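Local coordinates for protein nicotinate-nucleotide--dimethylbenzimidazole phosphoribosyltransferase (Thermus thermophilus, PDB 1J33) that probably catalyses transfer of the phosphoribosyl group of nicotinate mononucleotide to 5,6-dimethylbenzimidazole, giving alpha-ribazole 5'-phosphate for cobalamin biosynthesis, at residues Ala54-Val59 with Gly227-Ala232. Numbering follows the deposited sequence.
Sequences ADHGVV and GIELVA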
# COMPACT_ATOMS: atom_id res chain seq x y z
N ALA A 54 7.10 17.01 20.88
CA ALA A 54 7.95 17.43 21.98
C ALA A 54 9.32 17.76 21.42
O ALA A 54 9.73 17.21 20.40
CB ALA A 54 8.04 16.34 23.03
N ASP A 55 10.03 18.67 22.08
CA ASP A 55 11.37 19.06 21.66
C ASP A 55 12.44 18.28 22.43
O ASP A 55 12.16 17.71 23.48
CB ASP A 55 11.55 20.57 21.85
CG ASP A 55 10.89 21.37 20.74
OD1 ASP A 55 10.08 22.26 21.04
OD2 ASP A 55 11.18 21.09 19.56
N HIS A 56 13.65 18.27 21.89
CA HIS A 56 14.76 17.54 22.50
C HIS A 56 15.95 18.42 22.83
O HIS A 56 16.43 19.18 21.98
CB HIS A 56 15.20 16.42 21.55
CG HIS A 56 14.09 15.47 21.19
ND1 HIS A 56 14.02 14.19 21.70
CD2 HIS A 56 12.99 15.64 20.43
CE1 HIS A 56 12.91 13.61 21.27
NE2 HIS A 56 12.27 14.47 20.49
N GLY A 57 16.45 18.31 24.06
CA GLY A 57 17.59 19.11 24.46
C GLY A 57 18.85 18.71 23.70
O GLY A 57 19.82 19.47 23.66
N VAL A 58 18.83 17.53 23.09
CA VAL A 58 19.99 17.03 22.36
C VAL A 58 20.27 17.78 21.04
O VAL A 58 21.28 17.52 20.39
CB VAL A 58 19.85 15.51 22.08
CG1 VAL A 58 18.75 15.25 21.06
CG2 VAL A 58 21.17 14.93 21.61
N VAL A 59 19.37 18.69 20.66
CA VAL A 59 19.58 19.45 19.43
C VAL A 59 20.83 20.31 19.61
O VAL A 59 21.42 20.78 18.64
CB VAL A 59 18.39 20.39 19.12
CG1 VAL A 59 17.13 19.56 18.89
CG2 VAL A 59 18.18 21.38 20.25
N GLY A 227 12.63 10.45 24.54
CA GLY A 227 12.00 11.74 24.35
C GLY A 227 10.61 11.71 24.94
O GLY A 227 10.00 10.64 25.04
N ILE A 228 10.11 12.87 25.34
CA ILE A 228 8.79 12.95 25.95
C ILE A 228 7.71 12.43 25.01
O ILE A 228 6.80 11.73 25.44
CB ILE A 228 8.45 14.39 26.34
CG1 ILE A 228 9.49 14.92 27.32
CG2 ILE A 228 7.05 14.45 26.96
CD1 ILE A 228 9.40 16.41 27.58
N GLU A 229 7.80 12.77 23.72
CA GLU A 229 6.80 12.32 22.77
C GLU A 229 6.92 10.82 22.52
O GLU A 229 5.92 10.15 22.26
CB GLU A 229 6.88 13.09 21.44
CG GLU A 229 7.91 12.56 20.45
CD GLU A 229 9.29 13.18 20.65
OE1 GLU A 229 9.71 13.35 21.82
OE2 GLU A 229 9.96 13.47 19.63
N LEU A 230 8.13 10.28 22.61
CA LEU A 230 8.31 8.84 22.39
C LEU A 230 7.61 8.08 23.50
O LEU A 230 7.01 7.02 23.26
CB LEU A 230 9.80 8.47 22.35
CG LEU A 230 10.66 9.11 21.27
CD1 LEU A 230 12.06 8.54 21.34
CD2 LEU A 230 10.06 8.85 19.89
N VAL A 231 7.68 8.61 24.72
CA VAL A 231 7.01 7.96 25.86
C VAL A 231 5.51 8.12 25.69
O VAL A 231 4.75 7.20 25.97
CB VAL A 231 7.46 8.58 27.21
CG1 VAL A 231 6.64 7.99 28.36
CG2 VAL A 231 8.93 8.31 27.43
N ALA A 232 5.08 9.29 25.22
CA ALA A 232 3.66 9.56 25.02
C ALA A 232 3.11 8.56 23.99
O ALA A 232 1.99 8.06 24.12
CB ALA A 232 3.46 10.98 24.52
O HOH W 1 11.18 14.97 23.69
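His56 NE2 donates to Glu229 OE2 across 2.7 Å, and the geometry supports a short, fairly straight His-carboxylate hydrogen bond: the N-H...O angle is 158°, and the acceptor uses its syn lone pair. Because OE2 lies in the imidazole plane, the contact is made at the ring edge; ring and carboxylate planes turned 59° apart exclude stacking. Glu229 reaches this position by folding: with CG between the backbone N and the carbonyl carbon (chi1 83°) and the chain bent at chi2, its carboxylate curls back toward the start of helix 228-242. Ala54 CB packs against this folded chain, 3.6 Å from Glu229 OE1 and 3.9 Å from Ile228 CB, seating the end of strand 47-54 against the first helical turn. Gly227, the N-cap residue, brings its CA to 3.7 Å from His56 CE1; a CB at Gly227 would collide with that ring atom.

One water ties the pieces together. It donates to Asp55 O and to Glu229 OE1, accepts from Ile228 N, and sits over one face of the His56 ring, offset toward its rim. Farther out, Asn167 ND2 gives Glu229 OE2 a weak second hydrogen bond, while Asp55 is held by Val104 N and Thr71 OG1, fixing the loop that carries the histidine.

With an alanine here, in place of His56, Glu229 OE2 would probably lose its donor across this contact, and the buried carboxylate would be freer to turn. Glu229 lies about 11 Å, side chain to side chain, from Glu304, the predicted proton acceptor. The syn-lone-pair bond and the bridging water together engage both carboxylate oxygens, so that polar chemistry joins the loop after strand 47-54 to the N-terminal turn of helix 228-242.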